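Local coordinates for SusD homolog (PDB 4MRU), which probably binds mucin O-glycans at the cell surface as a SusD-like outer-membrane lipoprotein of Bacteroides thetaiotaomicron, at residues Y54-F58 with W420-N426; C266-Y271 with P393-V398. One frame throughout, in Å; residues are numbered along the deposited sequence.

Contact 1: residues Y54-F58 with W420-N426; sequences YAGYF and WIALFPN. With EDO (1,2-ethanediol), chain F.
The ring of Tyr57 fills the centre of an aromatic cluster, with Phe58, Trp420 and Phe424, that joins the turn after helix 40-54 to the C-terminal end of helix 408-423, deep in the helical, TPR-related SusD fold. Tyr57 (chi1 m) points toward 420-426. Phe424 (chi1 t) brings its edge to the Tyr57 face in a T-shaped pair, centroids 5.1 Å apart and planes at 80°, with Tyr57 CG 3.7 Å from Phe424 CD1. The five-membered ring of Trp420 (chi1 t, chi2 80°) lies nearly parallel to the Tyr57 ring but slid aside, centroids 4.8 Å apart and planes at 26°. Phe58, also m, sets CZ 3.7 Å from Phe424 CE1 and 3.8 Å from Pro425 CB. Ile264 of helix 262-270 packs against Tyr57, Trp420 and Phe424.

The backbones approach at Tyr57–Pro425 (CA–CA 6.9 Å) and Ala55–Trp420 (8.3 Å). Gly56, at phi/psi 72/26, ends helix 40-54 in a Schellman motif, after which the chain enters strand 58-60. On the other side, the chain beyond helix 408-423 runs through Phe424, a cis peptide bond before Pro425, and Asn426, the N-cap of helix 427-437; Asn426 N bonds back to Leu423 O (2.9 Å).

At the polar edge, the turn and the helix end exchange hydrogen bonds: Trp420 NE1 donates to Ala55 O (2.7 Å) and Tyr57 OH to Trp420 O (2.6 Å). Tyr57 OH is also hydrogen-bonded to Ser430 OG. Farther out, Asn426 ND2 donates to O2 of an ethanediol, probably from the crystallisation liquor, at 2.9 Å.

Contact 2: residues C266-Y271 with P393-V398; sequences CYMNGY and PANITV. With EDO (1,2-ethanediol), chain I.
Two tyrosines one helical turn apart, Tyr267 and Tyr271, supply most of the helix's share of this interface. Both have chi1 m, but chi2 is 80° in Tyr267 and -26° in Tyr271. The Tyr267 ring reaches Pro393 (CE1 to CG, 3.6 Å), Ala394 (CZ to CB, 3.9 Å) and, at its edge, Ile396 (CE2 to CG2, 3.9 Å); its hydroxyl bonds outside the pair, to Lys441 O. Cys266 points toward the loop, its CB 4.0 Å from Pro393 CD. Asn269 ND2 donates to O1 of an ethanediol (3.0 Å), probably from the crystallisation liquor.

The C-terminal turn of helix 262-270 thus packs on an irregular loop leading to helix 408-423 of the SusD-like fold, with nearest CA atoms at Cys266–Pro393 (7.7 Å) and Tyr271–Val398 (7.8 Å).

Tyr271, just past the helix, receives Val398 (chi1 t) on its ring face in a CH-pi contact, CG2 3.8 Å from the centroid and 5° off the normal. Its OH donates to Ile396 O (2.6 Å) and accepts from a water (3.0 Å from Tyr271 OH), which also donates weakly to Thr397 O at 3.4 Å.

How the contacts relate
Contact 2 is nested within the long chain span closed by contact 1, their centres about 14 Å apart. They meet where helix 262-270 and the residue after it pack against helix 408-423: Trp420 and Tyr267 pair edge-to-face, Trp420 CZ3 3.6 Å from Tyr267 CD1, while Ile421 CG2 lies 4.0 Å from CE of selenomethionine Met268 and Ile421 CD1 4.1 Å from Tyr271 CE2. Contact 1 is the more central, its centre about 8 Å from that of the chain against about 21 Å for contact 2. Val398 brings contact 2 into the neighbourhood of Mg2+: its side chain is about 7 Å from that of Asn373, a Mg2+-binding residue with no ion bound in this chain of the model, and, separately, about 9 Å from a modelled magnesium ion.

Contact 1: residues Y54-F58 with W420-N426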
loop_
_atom_site.group_PDB
_atom_site.type_symbol
_atom_site.label_atom_id
_atom_site.label_comp_id
_atom_site.label_asym_id
_atom_site.label_seq_id
_atom_site.Cartn_x
_atom_site.Cartn_y
_atom_site.Cartn_z
ATOM N N TYR A 54 6.456 3.508 -7.260
ATOM C CA TYR A 54 7.351 3.564 -6.115
ATOM C C TYR A 54 7.448 2.209 -5.378
ATOM O O TYR A 54 8.304 2.042 -4.534
ATOM C CB TYR A 54 6.907 4.688 -5.200
ATOM C CG TYR A 54 6.857 6.062 -5.897
ATOM C CD1 TYR A 54 7.672 6.337 -7.001
ATOM C CD2 TYR A 54 6.068 7.088 -5.413
ATOM C CE1 TYR A 54 7.646 7.575 -7.628
ATOM C CE2 TYR A 54 6.048 8.342 -6.020
ATOM C CZ TYR A 54 6.838 8.583 -7.126
ATOM O OH TYR A 54 6.830 9.788 -7.754
ATOM N N ALA A 55 6.544 1.273 -5.676
ATOM C CA ALA A 55 6.613 -0.065 -5.117
ATOM C C ALA A 55 7.342 -1.024 -6.072
ATOM O O ALA A 55 7.475 -2.213 -5.781
ATOM C CB ALA A 55 5.208 -0.586 -4.818
ATOM N N GLY A 56 7.760 -0.547 -7.234
ATOM C CA GLY A 56 8.374 -1.463 -8.213
ATOM C C GLY A 56 7.397 -2.402 -8.867
ATOM O O GLY A 56 7.783 -3.477 -9.376
ATOM N N TYR A 57 6.119 -1.995 -8.938
ATOM C CA TYR A 57 5.068 -2.868 -9.472
ATOM C C TYR A 57 4.696 -2.573 -10.925
ATOM O O TYR A 57 4.443 -3.513 -11.696
ATOM C CB TYR A 57 3.790 -2.744 -8.677
ATOM C CG TYR A 57 3.730 -3.366 -7.299
ATOM C CD1 TYR A 57 4.634 -4.337 -6.862
ATOM C CD2 TYR A 57 2.681 -3.043 -6.454
ATOM C CE1 TYR A 57 4.488 -4.921 -5.606
ATOM C CE2 TYR A 57 2.553 -3.607 -5.201
ATOM C CZ TYR A 57 3.456 -4.525 -4.771
ATOM O OH TYR A 57 3.298 -5.073 -3.545
ATOM N N PHE A 58 4.652 -1.297 -11.296
ATOM C CA PHE A 58 4.174 -0.867 -12.612
ATOM C C PHE A 58 4.962 0.300 -13.130
ATOM O O PHE A 58 5.432 1.150 -12.374
ATOM C CB PHE A 58 2.728 -0.376 -12.610
ATOM C CG PHE A 58 1.758 -1.329 -12.026
ATOM C CD1 PHE A 58 1.588 -2.567 -12.582
ATOM C CD2 PHE A 58 1.062 -0.991 -10.901
ATOM C CE1 PHE A 58 0.718 -3.461 -12.030
ATOM C CE2 PHE A 58 0.197 -1.905 -10.325
ATOM C CZ PHE A 58 0.039 -3.137 -10.885
ATOM N N TRP A 420 5.735 -8.079 0.225
ATOM C CA TRP A 420 5.623 -7.245 -1.018
ATOM C C TRP A 420 5.091 -8.011 -2.221
ATOM O O TRP A 420 4.234 -7.484 -2.974
ATOM C CB TRP A 420 6.981 -6.646 -1.316
ATOM C CG TRP A 420 7.214 -5.974 -2.582
ATOM C CD1 TRP A 420 6.868 -4.720 -2.917
ATOM C CD2 TRP A 420 8.009 -6.472 -3.653
ATOM N NE1 TRP A 420 7.372 -4.395 -4.147
ATOM C CE2 TRP A 420 8.082 -5.453 -4.623
ATOM C CE3 TRP A 420 8.689 -7.680 -3.877
ATOM C CZ2 TRP A 420 8.762 -5.612 -5.802
ATOM C CZ3 TRP A 420 9.410 -7.821 -5.036
ATOM C CH2 TRP A 420 9.447 -6.798 -5.990
ATOM N N ILE A 421 5.581 -9.233 -2.420
ATOM C CA ILE A 421 5.017 -10.107 -3.419
ATOM C C ILE A 421 3.515 -10.394 -3.114
ATOM O O ILE A 421 2.639 -10.303 -3.992
ATOM C CB ILE A 421 5.795 -11.420 -3.517
ATOM C CG1 ILE A 421 7.216 -11.158 -4.051
ATOM C CG2 ILE A 421 5.018 -12.402 -4.390
ATOM C CD1 ILE A 421 8.103 -12.390 -4.029
ATOM N N ALA A 422 3.228 -10.756 -1.866
ATOM C CA ALA A 422 1.854 -11.064 -1.458
ATOM C C ALA A 422 0.873 -9.876 -1.490
ATOM O O ALA A 422 -0.322 -10.043 -1.596
ATOM C CB ALA A 422 1.859 -11.673 -0.059
ATOM N N LEU A 423 1.409 -8.673 -1.376
ATOM C CA LEU A 423 0.616 -7.456 -1.388
ATOM C C LEU A 423 0.185 -6.985 -2.779
ATOM O O LEU A 423 -0.670 -6.117 -2.910
ATOM C CB LEU A 423 1.451 -6.320 -0.732
ATOM C CG LEU A 423 1.325 -6.159 0.771
ATOM C CD1 LEU A 423 2.454 -5.253 1.286
ATOM C CD2 LEU A 423 -0.050 -5.598 1.160
ATOM N N PHE A 424 0.844 -7.484 -3.823
ATOM C CA PHE A 424 0.613 -6.968 -5.168
ATOM C C PHE A 424 -0.890 -6.996 -5.426
ATOM O O PHE A 424 -1.496 -8.005 -5.168
ATOM C CB PHE A 424 1.385 -7.830 -6.155
ATOM C CG PHE A 424 1.156 -7.485 -7.595
ATOM C CD1 PHE A 424 1.886 -6.469 -8.206
ATOM C CD2 PHE A 424 0.265 -8.193 -8.355
ATOM C CE1 PHE A 424 1.706 -6.170 -9.556
ATOM C CE2 PHE A 424 0.062 -7.876 -9.719
ATOM C CZ PHE A 424 0.795 -6.869 -10.299
ATOM N N PRO A 425 -1.488 -5.923 -5.977
ATOM C CA PRO A 425 -0.957 -4.637 -6.497
ATOM C C PRO A 425 -1.158 -3.420 -5.567
ATOM O O PRO A 425 -1.354 -2.294 -6.040
ATOM C CB PRO A 425 -1.795 -4.447 -7.774
ATOM C CG PRO A 425 -3.176 -4.924 -7.298
ATOM C CD PRO A 425 -2.899 -6.095 -6.349
ATOM N N ASN A 426 -1.092 -3.636 -4.251
ATOM C CA ASN A 426 -1.268 -2.584 -3.236
ATOM C C ASN A 426 0.056 -1.751 -3.075
ATOM O O ASN A 426 0.835 -1.930 -2.121
ATOM C CB ASN A 426 -1.676 -3.219 -1.927
ATOM C CG ASN A 426 -2.154 -2.213 -0.873
ATOM O OD1 ASN A 426 -1.946 -1.010 -0.966
ATOM N ND2 ASN A 426 -2.790 -2.734 0.142
HETATM C C1 EDO F . -6.062 -0.337 3.205
HETATM O O1 EDO F . -4.960 0.574 3.122
HETATM C C2 EDO F . -5.988 -1.076 1.914
HETATM O O2 EDO F . -4.745 -1.752 1.992
#

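Contact 2: residues C266-Y271 with P393-V398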
loop_
_atom_site.group_PDB
_atom_site.type_symbol
_atom_site.label_atom_id
_atom_site.label_comp_id
_atom_site.label_asym_id
_atom_site.label_seq_id
_atom_site.Cartn_x
_atom_site.Cartn_y
_atom_site.Cartn_z
ATOM N N CYS A 266 11.884 -9.456 -11.678
ATOM C CA CYS A 266 13.203 -9.953 -11.316
ATOM C C CYS A 266 13.155 -10.899 -10.129
ATOM O O CYS A 266 13.763 -11.976 -10.150
ATOM C CB CYS A 266 14.156 -8.805 -10.946
ATOM S SG CYS A 266 14.737 -7.889 -12.371
ATOM N N TYR A 267 12.441 -10.499 -9.079
ATOM C CA TYR A 267 12.309 -11.352 -7.937
ATOM C C TYR A 267 11.515 -12.637 -8.283
ATOM O O TYR A 267 11.974 -13.714 -7.996
ATOM C CB TYR A 267 11.601 -10.652 -6.788
ATOM C CG TYR A 267 12.443 -9.672 -6.022
ATOM C CD1 TYR A 267 12.673 -8.377 -6.497
ATOM C CD2 TYR A 267 13.021 -10.038 -4.791
ATOM C CE1 TYR A 267 13.411 -7.474 -5.774
ATOM C CE2 TYR A 267 13.787 -9.140 -4.086
ATOM C CZ TYR A 267 13.991 -7.879 -4.564
ATOM O OH TYR A 267 14.733 -7.023 -3.798
HETATM N N MSE A 268 10.338 -12.495 -8.891
HETATM C CA MSE A 268 9.419 -13.648 -9.058
HETATM C C MSE A 268 9.914 -14.589 -10.154
HETATM O O MSE A 268 9.702 -15.809 -10.033
HETATM C CB MSE A 268 7.993 -13.189 -9.316
HETATM C CG MSE A 268 7.352 -12.677 -8.040
HETATM SE SE MSE A 268 5.541 -12.000 -8.355
HETATM C CE MSE A 268 4.545 -13.740 -8.109
ATOM N N ASN A 269 10.565 -14.099 -11.200
ATOM C CA ASN A 269 11.254 -15.009 -12.149
ATOM C C ASN A 269 12.473 -15.695 -11.510
ATOM O O ASN A 269 12.707 -16.870 -11.737
ATOM C CB ASN A 269 11.702 -14.317 -13.431
ATOM C CG ASN A 269 10.571 -14.097 -14.414
ATOM O OD1 ASN A 269 9.427 -14.564 -14.244
ATOM N ND2 ASN A 269 10.887 -13.406 -15.462
ATOM N N GLY A 270 13.257 -14.946 -10.734
ATOM C CA GLY A 270 14.406 -15.535 -10.022
ATOM C C GLY A 270 13.965 -16.682 -9.109
ATOM O O GLY A 270 14.610 -17.708 -9.031
ATOM N N TYR A 271 12.851 -16.488 -8.408
ATOM C CA TYR A 271 12.324 -17.485 -7.489
ATOM C C TYR A 271 11.482 -18.528 -8.181
ATOM O O TYR A 271 10.986 -19.445 -7.519
ATOM C CB TYR A 271 11.464 -16.809 -6.416
ATOM C CG TYR A 271 12.125 -15.797 -5.487
ATOM C CD1 TYR A 271 13.483 -15.831 -5.198
ATOM C CD2 TYR A 271 11.351 -14.838 -4.840
ATOM C CE1 TYR A 271 14.057 -14.933 -4.295
ATOM C CE2 TYR A 271 11.908 -13.941 -3.929
ATOM C CZ TYR A 271 13.263 -13.992 -3.673
ATOM O OH TYR A 271 13.798 -13.114 -2.775
ATOM N N PRO A 393 18.481 -6.692 -8.372
ATOM C CA PRO A 393 18.242 -5.742 -7.287
ATOM C C PRO A 393 18.656 -6.236 -5.898
ATOM O O PRO A 393 18.856 -5.405 -5.006
ATOM C CB PRO A 393 16.722 -5.554 -7.316
ATOM C CG PRO A 393 16.200 -6.816 -7.919
ATOM C CD PRO A 393 17.229 -7.241 -8.918
ATOM N N ALA A 394 18.763 -7.562 -5.711
ATOM C CA ALA A 394 19.009 -8.142 -4.378
ATOM C C ALA A 394 19.499 -9.553 -4.485
ATOM O O ALA A 394 19.354 -10.199 -5.538
ATOM C CB ALA A 394 17.724 -8.098 -3.549
ATOM N N ASN A 395 20.031 -10.084 -3.392
ATOM C CA ASN A 395 20.383 -11.501 -3.378
ATOM C C ASN A 395 19.559 -12.298 -2.361
ATOM O O ASN A 395 19.746 -13.485 -2.239
ATOM C CB ASN A 395 21.881 -11.672 -3.156
ATOM C CG ASN A 395 22.312 -11.345 -1.751
ATOM O OD1 ASN A 395 21.544 -10.849 -0.916
ATOM N ND2 ASN A 395 23.557 -11.663 -1.465
ATOM N N ILE A 396 18.591 -11.655 -1.725
ATOM C CA ILE A 396 17.731 -12.294 -0.730
ATOM C C ILE A 396 16.992 -13.518 -1.280
ATOM O O ILE A 396 16.366 -13.481 -2.324
ATOM C CB ILE A 396 16.696 -11.301 -0.109
ATOM C CG1 ILE A 396 15.980 -11.902 1.132
ATOM C CG2 ILE A 396 15.670 -10.834 -1.135
ATOM C CD1 ILE A 396 16.897 -12.170 2.303
ATOM N N THR A 397 17.075 -14.615 -0.542
ATOM C CA THR A 397 16.382 -15.842 -0.914
ATOM C C THR A 397 15.162 -16.045 -0.086
ATOM O O THR A 397 14.951 -15.375 0.946
ATOM C CB THR A 397 17.298 -17.049 -0.707
ATOM O OG1 THR A 397 17.613 -17.141 0.666
ATOM C CG2 THR A 397 18.616 -16.922 -1.511
ATOM N N VAL A 398 14.344 -17.000 -0.495
ATOM C CA VAL A 398 13.108 -17.307 0.250
ATOM C C VAL A 398 13.363 -18.080 1.544
ATOM O O VAL A 398 12.752 -17.795 2.580
ATOM C CB VAL A 398 12.120 -18.131 -0.581
ATOM C CG1 VAL A 398 10.861 -18.421 0.234
ATOM C CG2 VAL A 398 11.761 -17.399 -1.874
HETATM C C1 EDO I . 14.094 -11.513 -14.887
HETATM O O1 EDO I . 13.792 -12.620 -15.758
HETATM C C2 EDO I . 14.011 -10.180 -15.629
HETATM O O2 EDO I . 14.903 -10.063 -16.780
HETATM O O HOH W 1 12.271 -13.712 -0.284
#